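Local coordinates for protein uronate isomerase (PDB 2Q01) that catalyses the isomerisation of D-glucuronate to D-fructuronate and of D-galacturonate to D-tagaturonate in the pentose and glucuronate interconversion pathway, at residues 117-120 / 121-125; 7-10 / 11-15; 135-138 / 139-143; 104-107 / 108-111; 157-160 / 161-164. All blocks are in the same frame, centred on the assembly; numbering follows the deposited sequence.

Contact 1. Residues 117-120 / 121-125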
# COMPACT_ATOMS: atom_id res chain seq x y z
N VAL B 117 -24.12 -0.97 -4.49
CA VAL B 117 -24.38 0.36 -5.04
C VAL B 117 -24.90 0.29 -6.48
O VAL B 117 -25.91 0.93 -6.80
CB VAL B 117 -23.13 1.28 -4.93
CG1 VAL B 117 -23.39 2.63 -5.58
CG2 VAL B 117 -22.72 1.49 -3.47
N TRP B 118 -24.25 -0.51 -7.33
CA TRP B 118 -24.61 -0.58 -8.76
C TRP B 118 -25.97 -1.23 -9.01
O TRP B 118 -26.76 -0.71 -9.79
CB TRP B 118 -23.55 -1.30 -9.60
CG TRP B 118 -22.17 -0.73 -9.53
CD1 TRP B 118 -21.82 0.59 -9.48
CD2 TRP B 118 -20.94 -1.47 -9.55
NE1 TRP B 118 -20.45 0.72 -9.45
CE2 TRP B 118 -19.89 -0.53 -9.48
CE3 TRP B 118 -20.64 -2.84 -9.59
CZ2 TRP B 118 -18.54 -0.92 -9.47
CZ3 TRP B 118 -19.30 -3.22 -9.58
CH2 TRP B 118 -18.27 -2.26 -9.51
N LEU B 119 -26.22 -2.36 -8.35
CA LEU B 119 -27.47 -3.09 -8.54
C LEU B 119 -28.67 -2.38 -7.96
O LEU B 119 -29.75 -2.42 -8.55
CB LEU B 119 -27.38 -4.51 -7.97
CG LEU B 119 -26.73 -5.60 -8.81
CD1 LEU B 119 -26.63 -6.85 -7.98
CD2 LEU B 119 -27.52 -5.85 -10.08
N ASN B 120 -28.50 -1.73 -6.81
CA ASN B 120 -29.58 -0.94 -6.23
C ASN B 120 -29.88 0.34 -7.01
O ASN B 120 -31.01 0.83 -6.98
CB ASN B 120 -29.34 -0.63 -4.74
CG ASN B 120 -29.55 -1.86 -3.85
OD1 ASN B 120 -30.45 -2.67 -4.08
ND2 ASN B 120 -28.71 -1.99 -2.83
N HIS B 121 -28.88 0.86 -7.71
CA HIS B 121 -29.07 1.93 -8.69
C HIS B 121 -29.94 1.41 -9.84
O HIS B 121 -30.89 2.07 -10.24
CB HIS B 121 -27.72 2.45 -9.20
CG HIS B 121 -27.81 3.62 -10.13
ND1 HIS B 121 -27.24 4.84 -9.84
CD2 HIS B 121 -28.36 3.75 -11.37
CE1 HIS B 121 -27.46 5.68 -10.85
NE2 HIS B 121 -28.13 5.04 -11.78
N VAL B 122 -29.62 0.23 -10.35
CA VAL B 122 -30.38 -0.39 -11.44
C VAL B 122 -31.83 -0.68 -11.01
O VAL B 122 -32.77 -0.38 -11.75
CB VAL B 122 -29.69 -1.68 -11.97
CG1 VAL B 122 -30.53 -2.36 -13.04
CG2 VAL B 122 -28.32 -1.36 -12.53
N PHE B 123 -31.99 -1.22 -9.81
CA PHE B 123 -33.31 -1.58 -9.29
C PHE B 123 -34.20 -0.36 -9.07
O PHE B 123 -35.37 -0.39 -9.43
CB PHE B 123 -33.20 -2.37 -7.98
CG PHE B 123 -32.59 -3.74 -8.13
CD1 PHE B 123 -31.93 -4.33 -7.06
CD2 PHE B 123 -32.67 -4.44 -9.33
CE1 PHE B 123 -31.37 -5.60 -7.18
CE2 PHE B 123 -32.11 -5.70 -9.46
CZ PHE B 123 -31.46 -6.29 -8.38
N SER B 124 -33.63 0.69 -8.49
CA SER B 124 -34.40 1.88 -8.12
C SER B 124 -34.54 2.93 -9.22
O SER B 124 -35.59 3.56 -9.33
CB SER B 124 -33.84 2.53 -6.86
OG SER B 124 -32.56 3.08 -7.11
N GLN B 125 -33.49 3.11 -10.02
CA GLN B 125 -33.50 4.14 -11.07
C GLN B 125 -33.93 3.63 -12.44
O GLN B 125 -34.60 4.34 -13.18
CB GLN B 125 -32.14 4.85 -11.18
CG GLN B 125 -31.56 5.37 -9.88
CD GLN B 125 -32.36 6.51 -9.29
OE1 GLN B 125 -32.75 6.48 -8.13
NE2 GLN B 125 -32.62 7.53 -10.11

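Contact 2. Residues 7-10 / 11-15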
# COMPACT_ATOMS: atom_id res chain seq x y z
N LEU B 7 -36.50 -0.06 -0.34
CA LEU B 7 -35.28 0.29 -1.05
C LEU B 7 -35.07 1.79 -0.88
O LEU B 7 -35.71 2.60 -1.55
CB LEU B 7 -35.38 -0.07 -2.54
CG LEU B 7 -34.14 -0.56 -3.31
CD1 LEU B 7 -34.50 -0.88 -4.75
CD2 LEU B 7 -32.95 0.39 -3.28
N SER B 8 -34.17 2.14 0.04
CA SER B 8 -33.81 3.52 0.29
C SER B 8 -32.50 3.84 -0.42
O SER B 8 -31.42 3.45 0.04
CB SER B 8 -33.70 3.77 1.80
OG SER B 8 -33.34 5.11 2.07
N PHE B 9 -32.60 4.54 -1.55
CA PHE B 9 -31.42 4.94 -2.30
C PHE B 9 -31.24 6.45 -2.22
O PHE B 9 -31.88 7.21 -2.97
CB PHE B 9 -31.50 4.46 -3.75
CG PHE B 9 -30.16 4.10 -4.34
CD1 PHE B 9 -29.30 3.22 -3.69
CD2 PHE B 9 -29.77 4.64 -5.56
CE1 PHE B 9 -28.07 2.89 -4.23
CE2 PHE B 9 -28.54 4.31 -6.11
CZ PHE B 9 -27.68 3.43 -5.44
N HIS B 10 -30.35 6.87 -1.32
CA HIS B 10 -30.23 8.26 -0.87
C HIS B 10 -29.56 9.17 -1.90
O HIS B 10 -28.71 8.73 -2.66
CB HIS B 10 -29.45 8.30 0.44
CG HIS B 10 -29.70 9.53 1.27
ND1 HIS B 10 -28.97 10.69 1.13
CD2 HIS B 10 -30.58 9.76 2.27
CE1 HIS B 10 -29.40 11.59 2.00
NE2 HIS B 10 -30.37 11.05 2.70
N GLU B 11 -29.96 10.44 -1.90
CA GLU B 11 -29.45 11.44 -2.85
C GLU B 11 -27.99 11.77 -2.60
O GLU B 11 -27.28 12.16 -3.53
CB GLU B 11 -30.24 12.75 -2.74
CG GLU B 11 -31.74 12.66 -2.95
CD GLU B 11 -32.43 14.00 -2.73
OE1 GLU B 11 -33.61 14.13 -3.12
OE2 GLU B 11 -31.80 14.92 -2.16
N ASP B 12 -27.56 11.65 -1.35
CA ASP B 12 -26.23 12.06 -0.92
C ASP B 12 -25.29 10.88 -0.71
O ASP B 12 -24.34 10.97 0.07
CB ASP B 12 -26.32 12.86 0.38
CG ASP B 12 -26.89 14.25 0.18
OD1 ASP B 12 -27.51 14.76 1.13
OD2 ASP B 12 -26.71 14.83 -0.92
N ARG B 13 -25.55 9.78 -1.41
CA ARG B 13 -24.71 8.59 -1.33
C ARG B 13 -23.29 8.87 -1.83
O ARG B 13 -23.09 9.67 -2.75
CB ARG B 13 -25.34 7.43 -2.12
CG ARG B 13 -25.60 7.75 -3.57
CD ARG B 13 -26.32 6.63 -4.30
NE ARG B 13 -26.59 6.97 -5.69
CZ ARG B 13 -27.64 7.67 -6.11
NH1 ARG B 13 -28.55 8.11 -5.24
NH2 ARG B 13 -27.79 7.93 -7.40
N LEU B 14 -22.31 8.23 -1.19
CA LEU B 14 -20.88 8.33 -1.56
C LEU B 14 -20.18 9.66 -1.22
O LEU B 14 -18.96 9.78 -1.35
CB LEU B 14 -20.62 7.90 -3.02
CG LEU B 14 -21.26 6.59 -3.53
CD1 LEU B 14 -21.13 6.45 -5.02
CD2 LEU B 14 -20.69 5.37 -2.84
N PHE B 15 -20.96 10.66 -0.80
CA PHE B 15 -20.39 11.93 -0.32
C PHE B 15 -19.97 11.74 1.13
O PHE B 15 -20.59 10.95 1.85
CB PHE B 15 -21.41 13.07 -0.42
CG PHE B 15 -21.90 13.35 -1.82
CD1 PHE B 15 -21.07 13.16 -2.93
CD2 PHE B 15 -23.19 13.81 -2.02
CE1 PHE B 15 -21.53 13.41 -4.22
CE2 PHE B 15 -23.67 14.07 -3.32
CZ PHE B 15 -22.84 13.87 -4.41

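Contact 3. Residues 135-138 / 139-143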
# COMPACT_ATOMS: atom_id res chain seq x y z
N ALA B 135 -35.34 -12.98 -0.23
CA ALA B 135 -35.85 -14.29 -0.63
C ALA B 135 -37.36 -14.28 -0.91
O ALA B 135 -37.81 -14.86 -1.90
CB ALA B 135 -35.51 -15.33 0.43
N SER B 136 -38.11 -13.59 -0.06
CA SER B 136 -39.57 -13.48 -0.20
C SER B 136 -40.01 -12.48 -1.28
O SER B 136 -41.18 -12.44 -1.67
CB SER B 136 -40.19 -13.08 1.15
OG SER B 136 -39.61 -11.88 1.63
N ASN B 137 -39.06 -11.68 -1.76
CA ASN B 137 -39.31 -10.64 -2.75
C ASN B 137 -38.87 -11.09 -4.14
O ASN B 137 -39.12 -10.40 -5.13
CB ASN B 137 -38.53 -9.39 -2.35
CG ASN B 137 -39.16 -8.12 -2.85
OD1 ASN B 137 -40.23 -8.14 -3.45
ND2 ASN B 137 -38.50 -7.00 -2.60
N ALA B 138 -38.22 -12.26 -4.19
CA ALA B 138 -37.50 -12.75 -5.36
C ALA B 138 -38.34 -12.86 -6.63
O ALA B 138 -37.96 -12.34 -7.68
CB ALA B 138 -36.87 -14.09 -5.05
N ASP B 139 -39.48 -13.54 -6.51
CA ASP B 139 -40.35 -13.81 -7.65
C ASP B 139 -40.98 -12.55 -8.23
O ASP B 139 -41.17 -12.45 -9.44
CB ASP B 139 -41.43 -14.83 -7.27
CG ASP B 139 -40.87 -16.24 -7.10
OD1 ASP B 139 -40.97 -16.79 -5.98
OD2 ASP B 139 -40.32 -16.79 -8.08
N ASP B 140 -41.28 -11.59 -7.35
CA ASP B 140 -41.83 -10.31 -7.77
C ASP B 140 -40.81 -9.54 -8.60
O ASP B 140 -41.17 -8.96 -9.63
CB ASP B 140 -42.29 -9.50 -6.55
CG ASP B 140 -42.92 -8.17 -6.94
OD1 ASP B 140 -43.87 -8.17 -7.75
OD2 ASP B 140 -42.46 -7.13 -6.42
N TYR B 141 -39.55 -9.54 -8.16
CA TYR B 141 -38.45 -8.93 -8.91
C TYR B 141 -38.25 -9.56 -10.28
O TYR B 141 -38.10 -8.84 -11.27
CB TYR B 141 -37.14 -9.05 -8.13
CG TYR B 141 -36.69 -7.81 -7.40
CD1 TYR B 141 -37.17 -7.50 -6.13
CD2 TYR B 141 -35.75 -6.94 -7.98
CE1 TYR B 141 -36.74 -6.36 -5.45
CE2 TYR B 141 -35.32 -5.80 -7.30
CZ TYR B 141 -35.82 -5.52 -6.04
OH TYR B 141 -35.40 -4.39 -5.37
N PHE B 142 -38.27 -10.89 -10.33
CA PHE B 142 -37.99 -11.63 -11.57
C PHE B 142 -38.93 -11.26 -12.70
O PHE B 142 -38.49 -10.74 -13.72
CB PHE B 142 -38.00 -13.15 -11.34
CG PHE B 142 -37.58 -13.94 -12.55
CD1 PHE B 142 -38.53 -14.52 -13.39
CD2 PHE B 142 -36.24 -14.09 -12.87
CE1 PHE B 142 -38.14 -15.24 -14.52
CE2 PHE B 142 -35.84 -14.81 -14.00
CZ PHE B 142 -36.80 -15.38 -14.82
N ASP B 143 -40.23 -11.51 -12.50
CA ASP B 143 -41.20 -11.32 -13.57
C ASP B 143 -41.54 -9.86 -13.88
O ASP B 143 -42.02 -9.56 -14.97
CB ASP B 143 -42.46 -12.18 -13.37
CG ASP B 143 -42.99 -12.15 -11.94
OD1 ASP B 143 -43.34 -13.23 -11.42
OD2 ASP B 143 -43.05 -11.05 -11.34
O HOH W 1 -40.37 -5.82 -4.94

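Contact 4. Residues 104-107 / 108-111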
# COMPACT_ATOMS: atom_id res chain seq x y z
N ALA B 104 -31.13 -14.03 -5.07
CA ALA B 104 -31.93 -13.19 -4.17
C ALA B 104 -31.73 -13.60 -2.72
O ALA B 104 -31.54 -12.73 -1.85
CB ALA B 104 -33.38 -13.28 -4.54
N SER B 105 -31.72 -14.91 -2.47
CA SER B 105 -31.51 -15.48 -1.13
C SER B 105 -30.08 -15.29 -0.61
O SER B 105 -29.81 -15.51 0.57
CB SER B 105 -31.86 -16.96 -1.11
OG SER B 105 -33.21 -17.16 -1.50
N HIS B 106 -29.18 -14.90 -1.51
CA HIS B 106 -27.78 -14.67 -1.18
C HIS B 106 -27.33 -13.24 -1.48
O HIS B 106 -26.14 -12.95 -1.50
CB HIS B 106 -26.90 -15.67 -1.93
CG HIS B 106 -26.99 -17.06 -1.40
ND1 HIS B 106 -27.66 -18.07 -2.07
CD2 HIS B 106 -26.50 -17.62 -0.27
CE1 HIS B 106 -27.58 -19.19 -1.37
NE2 HIS B 106 -26.88 -18.94 -0.27
N PHE B 107 -28.30 -12.34 -1.71
CA PHE B 107 -28.01 -10.94 -2.04
C PHE B 107 -27.36 -10.19 -0.87
O PHE B 107 -26.65 -9.21 -1.08
CB PHE B 107 -29.29 -10.24 -2.54
CG PHE B 107 -29.07 -8.84 -3.05
CD1 PHE B 107 -28.06 -8.57 -3.97
CD2 PHE B 107 -29.88 -7.80 -2.61
CE1 PHE B 107 -27.85 -7.27 -4.44
CE2 PHE B 107 -29.69 -6.50 -3.08
CZ PHE B 107 -28.67 -6.23 -4.00
N TYR B 108 -27.59 -10.67 0.36
CA TYR B 108 -26.96 -10.13 1.58
C TYR B 108 -25.42 -10.18 1.56
O TYR B 108 -24.75 -9.40 2.24
CB TYR B 108 -27.49 -10.86 2.82
CG TYR B 108 -27.01 -12.29 2.98
CD1 TYR B 108 -27.62 -13.33 2.29
CD2 TYR B 108 -25.94 -12.60 3.82
CE1 TYR B 108 -27.18 -14.64 2.42
CE2 TYR B 108 -25.49 -13.91 3.96
CZ TYR B 108 -26.11 -14.92 3.25
OH TYR B 108 -25.69 -16.22 3.37
N LEU B 109 -24.86 -11.10 0.77
CA LEU B 109 -23.41 -11.25 0.67
C LEU B 109 -22.75 -9.96 0.19
O LEU B 109 -21.61 -9.66 0.56
CB LEU B 109 -23.06 -12.41 -0.26
CG LEU B 109 -22.69 -13.73 0.41
CD1 LEU B 109 -23.34 -13.83 1.78
CD2 LEU B 109 -23.10 -14.91 -0.47
N PHE B 110 -23.46 -9.20 -0.63
CA PHE B 110 -22.92 -8.01 -1.27
C PHE B 110 -22.93 -6.74 -0.41
O PHE B 110 -22.63 -5.65 -0.90
CB PHE B 110 -23.61 -7.78 -2.62
CG PHE B 110 -23.45 -8.93 -3.57
CD1 PHE B 110 -24.44 -9.90 -3.70
CD2 PHE B 110 -22.29 -9.05 -4.34
CE1 PHE B 110 -24.28 -10.97 -4.58
CE2 PHE B 110 -22.13 -10.11 -5.23
CZ PHE B 110 -23.13 -11.07 -5.35
N ARG B 111 -23.26 -6.88 0.87
CA ARG B 111 -23.20 -5.78 1.83
C ARG B 111 -21.78 -5.21 1.91
O ARG B 111 -20.84 -5.93 2.26
CB ARG B 111 -23.66 -6.23 3.22
CG ARG B 111 -25.16 -6.33 3.36
CD ARG B 111 -25.57 -7.09 4.62
NE ARG B 111 -26.99 -7.45 4.60
CZ ARG B 111 -27.63 -8.05 5.60
NH1 ARG B 111 -28.92 -8.33 5.47
NH2 ARG B 111 -27.00 -8.37 6.72
O HOH W 2 -30.44 -11.65 0.45

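Contact 5. Residues 157-160 / 161-164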
# COMPACT_ATOMS: atom_id res chain seq x y z
N ARG B 157 -31.18 -0.15 -28.10
CA ARG B 157 -31.06 1.19 -28.68
C ARG B 157 -31.84 2.24 -27.88
O ARG B 157 -31.36 3.37 -27.71
CB ARG B 157 -31.55 1.20 -30.12
CG ARG B 157 -30.64 0.51 -31.12
CD ARG B 157 -31.19 0.65 -32.54
NE ARG B 157 -30.33 -0.02 -33.51
CZ ARG B 157 -30.62 -0.16 -34.80
NH1 ARG B 157 -31.75 0.32 -35.29
NH2 ARG B 157 -29.77 -0.78 -35.60
N ALA B 158 -33.02 1.87 -27.41
CA ALA B 158 -33.88 2.76 -26.63
C ALA B 158 -33.26 3.08 -25.27
O ALA B 158 -33.38 4.20 -24.78
CB ALA B 158 -35.25 2.14 -26.45
N LEU B 159 -32.60 2.08 -24.68
CA LEU B 159 -31.89 2.24 -23.41
C LEU B 159 -30.63 3.08 -23.56
O LEU B 159 -30.31 3.88 -22.68
CB LEU B 159 -31.53 0.87 -22.84
CG LEU B 159 -32.61 0.08 -22.10
CD1 LEU B 159 -32.20 -1.38 -21.95
CD2 LEU B 159 -32.90 0.69 -20.74
N PHE B 160 -29.93 2.90 -24.68
CA PHE B 160 -28.74 3.68 -25.04
C PHE B 160 -29.07 5.18 -25.07
O PHE B 160 -28.27 6.00 -24.62
CB PHE B 160 -28.24 3.23 -26.41
CG PHE B 160 -26.89 3.78 -26.81
CD1 PHE B 160 -25.73 3.03 -26.60
CD2 PHE B 160 -26.77 5.02 -27.45
CE1 PHE B 160 -24.49 3.52 -26.99
CE2 PHE B 160 -25.53 5.51 -27.84
CZ PHE B 160 -24.39 4.75 -27.61
N ASP B 161 -30.24 5.52 -25.60
CA ASP B 161 -30.68 6.91 -25.69
C ASP B 161 -31.15 7.47 -24.35
O ASP B 161 -30.85 8.61 -24.01
CB ASP B 161 -31.77 7.05 -26.75
CG ASP B 161 -31.31 6.55 -28.11
OD1 ASP B 161 -32.18 6.15 -28.92
OD2 ASP B 161 -30.09 6.55 -28.37
N ARG B 162 -31.88 6.65 -23.59
CA ARG B 162 -32.36 7.02 -22.26
C ARG B 162 -31.21 7.24 -21.28
O ARG B 162 -31.30 8.10 -20.40
CB ARG B 162 -33.30 5.96 -21.71
CG ARG B 162 -34.20 6.47 -20.59
CD ARG B 162 -34.23 5.53 -19.41
NE ARG B 162 -35.01 4.32 -19.68
CZ ARG B 162 -35.53 3.54 -18.74
NH1 ARG B 162 -35.36 3.82 -17.45
NH2 ARG B 162 -36.22 2.47 -19.09
N PHE B 163 -30.14 6.46 -21.43
CA PHE B 163 -28.97 6.54 -20.55
C PHE B 163 -28.08 7.75 -20.87
O PHE B 163 -27.21 8.11 -20.07
CB PHE B 163 -28.15 5.25 -20.60
CG PHE B 163 -28.80 4.07 -19.93
CD1 PHE B 163 -29.84 4.22 -19.01
CD2 PHE B 163 -28.33 2.78 -20.19
CE1 PHE B 163 -30.42 3.12 -18.39
CE2 PHE B 163 -28.91 1.67 -19.58
CZ PHE B 163 -29.95 1.84 -18.67
N ASN B 164 -28.33 8.36 -22.03
CA ASN B 164 -27.59 9.53 -22.51
C ASN B 164 -26.13 9.18 -22.77
O ASN B 164 -25.22 9.90 -22.37
CB ASN B 164 -27.76 10.74 -21.57
CG ASN B 164 -27.43 12.07 -22.24
OD1 ASN B 164 -27.14 13.06 -21.56
ND2 ASN B 164 -27.48 12.10 -23.57

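Contact 1. Residues 117-120 / 121-125
Phe-123 reaches back along its helix to Leu-119 and Asn-120, and its ring meets each of them differently. Leu-119 O sits over one face of the ring, offset toward the rim, 3.2 Å from Phe-123 CG. The backbone bond keeps it there, since Phe-123 N donates to Leu-119 O at 2.8 Å. The torsion of Phe-123 completes the arrangement: CG lies anti to the carbonyl carbon and beside the backbone N (chi1 -67°), so the ring lies back over the preceding turn. CB of Leu-119 touches the same ring, 4.2 Å from Phe-123 CE1. Asn-120 comes to the edge instead. Its OD1 lies near the ring plane, 3.7 Å from Phe-123 CD1, with the amide turned 60° from the ring. This oxygen is buried and has no hydrogen-bond partner in the model. The ring's C-H edge probably compensates little.

Ser-124 folds its hydroxyl back onto the backbone. Its OG lies between the backbone N and the carbonyl carbon (chi1 68°) and donates to Asn-120 O at 2.7 Å. The backbone N of Ser-124 gives the same oxygen a second bond, 3.0 Å from Asn-120 O. One carbonyl is thus gripped twice by one residue. Val-122 places CG2 3.2 Å from Trp-118 O, alongside the backbone bond between these residues.

Outside the segments, Phe-123 meets Tyr-141 edge to face, and Trp-118 forms a cation-pi pair with Arg-428. The pattern is that of a largely buried alpha-helix with i to i+4 bonding and a serine hydroxyl folded back onto the preceding turn, here in helix 114-126.

Contact 2. Residues 7-10 / 11-15
Arg-13 CG stands between its own backbone N and carbonyl carbon (chi1 57°), and the chain then runs extended to NE, which carries the guanidinium back over Phe-9 and to the carbonyl of His-10. His-10 has CG anti to the backbone N (chi1 -157°), which places the ring beside Asp-12, and the second torsion brings ND1 to it.

The Arg-13 chain crosses the Phe-9 ring at about a right angle. CD lies over the ring face in a CH-pi contact, 3.9 Å from the Phe-9 centroid. The guanidinium follows over the rim, its plane 22° from the ring, with NE 3.3 Å from Phe-9 CE2. NH1 donates to His-10 O at 2.7 Å, from above the carbonyl plane. NH2 forms a salt bridge with Asp-430. With an alanine here, Asp-430 would probably lose its mate, His-10 O its side-chain donor and Phe-9 the cover over one face.

At the turn itself, the backbone N of Asp-12 donates to His-10 ND1 at 3.0 Å, tilted from the ring plane. ND1 acts as acceptor here, consistent with an unprotonated nitrogen. The Asp-12 carboxylate pairs with Arg-26. The His-10 ring stacks on His-447 of the second subunit. The arrangement is a type I beta turn from His-10 to Arg-13, overlapped by a type II turn from Asp-12 to Phe-15, in an N-terminal loop at a subunit interface.

Contact 3. Residues 135-138 / 139-143
Asn-137 meets Tyr-141 and Asp-140 just before and within the first turn of helix 138-149. Its ND2 lies at the edge of the Tyr-141 ring, near the ring plane and 3.4 Å from Tyr-141 CE1. The amide stands almost perpendicular to the ring, with the planes 87° apart. CG of Asn-137 is anti to the backbone N (chi1 -153°), which brings the amide beside the ring. The Asn-137 backbone O also lies in the plane of the ring, at its edge, and accepts from Tyr-141 N at 3.2 Å. The next bond of the helix runs from Phe-142 N to Ala-138 O.

The oxygen of the amide, Asn-137 OD1, faces Asp-140 OD2 at 3.8 Å. Both atoms are acceptors, and their flat groups are turned only 15° from each other. A water lies within hydrogen-bonding distance of both, although its protons do not suffice for all the acceptors around it.

Second-shell bonds probably hold these groups. Asn-137 ND2 donates to Phe-132 O, which is likely to fix the turn of the amide. Tyr-141 OH bonds to Glu-131 O, while its ring stacks on Phe-129. Asp-139 turns to helix 96-105, where its OD2 forms salt bridges with Arg-97 and Arg-101. Ala-138 packs on Ala-104 of that same helix. The water oxygen is 2.8 Å from Asn-137 OD1 and 2.9 Å from Asp-140 OD2.

Contact 4. Residues 104-107 / 108-111
Tyr-108 folds back beside Ser-105 and His-106, while Phe-110 does the same toward Phe-107. Two backbone bonds set the turns. Leu-109 N donates to His-106 O and Phe-110 N to Phe-107 O, both at 3.2 Å. Each donor sits more than 50° out of the carbonyl plane, consistent with the tight winding of a 3-10 turn. A water adds to this, donating to Ala-104 O and accepting a weak bond from Tyr-108 N.

Among the aromatic contacts, the Tyr-108 ring presents its edge to a carbonyl: Ser-105 O lies in the ring plane, 3.3 Å from Tyr-108 CE1. Phe-107 O likewise lies in plane at the Phe-110 ring edge, 3.5 Å from Phe-110 CD1. CG of Tyr-108 stands between the backbone N and the carbonyl carbon (chi1 72°), which folds the ring back along the chain. The His-106 ring runs alongside it, pointing the same way, with CD2 4.0 Å from Tyr-108 OH. His-106 ND1 is bonded to Val-102 O. A glycine at Tyr-108 would probably leave the His-106 ring without its neighbour and Tyr-410 of the second subunit without its edge-to-face partner.

Apolar packing involves Phe-107 and Phe-110, whose side chains cross at about a right angle. Phe-107 CD1 meets Phe-110 CD1 at 3.9 Å. Leu-109 CD2 touches His-106 CB at 4.1 Å. Phe-107 continues onto Leu-119, and Phe-110 onto helix 67-74. The whole is an alpha-helix end passing into a 3-10 turn, which links helices 96-105 and 114-126.

Contact 5. Residues 157-160 / 161-164
This is a local contact along the last turns of helix 156-162, which leads into strand 165-169 of the parallel sheet. Leu-159 and Phe-163 lie side by side and point the same way. Leu-159 CD2 touches the ring at 3.8 Å from Phe-163 CZ. The carbonyl oxygen, Leu-159 O, lies over a face of the same ring, 3.1 Å from Phe-163 CG, and also accepts from Phe-163 N at 2.9 Å. With CG anti to the carbonyl carbon (chi1 -72°), the Phe-163 ring covers this oxygen. Arg-162 runs beside Leu-159 too. Its chain bends at chi2 and chi3, and the guanidinium takes Leu-159 CD2 over one face, 4.1 Å from Arg-162 NH2.

Asp-161 presents OD2 in plane at the Phe-160 ring edge, 3.8 Å from Phe-160 CD2, with carboxylate and ring 86° apart. The helix ends in a Schellman motif, with Asn-164 at positive phi.

Asp-161 OD1 also lies 3.1 Å from Arg-157 O, and both are acceptors. Outside the segments, OD2 makes a salt bridge with Arg-480, and OD1 accepts from Trp-189. These two partners would favour a charged carboxylate, and probably offset its closeness to Arg-157 O.

How the contacts relate
Along the chain the order is contact 2, contact 4, contact 1, contact 3, contact 5. Contact 1 on helix 114-126 touches three others: Phe-9 of contact 2, Phe-107 of contact 4 and Tyr-141 of contact 3 all pack on it. Their centres lie 11, 14 and 16 Å from its own. Contacts 3 and 4 also touch, centres 13 Å apart, so helices 96-105, 114-126 and 138-149 form one packed group. Contact 5 comes within about 4 Å of contact 1 at the nearest atoms without touching it, and leads into the parallel sheet of this TIM-barrel-clan enzyme. Contacts 2 and 4, a loop and a helix end, both touch the second subunit, so this region borders the interface.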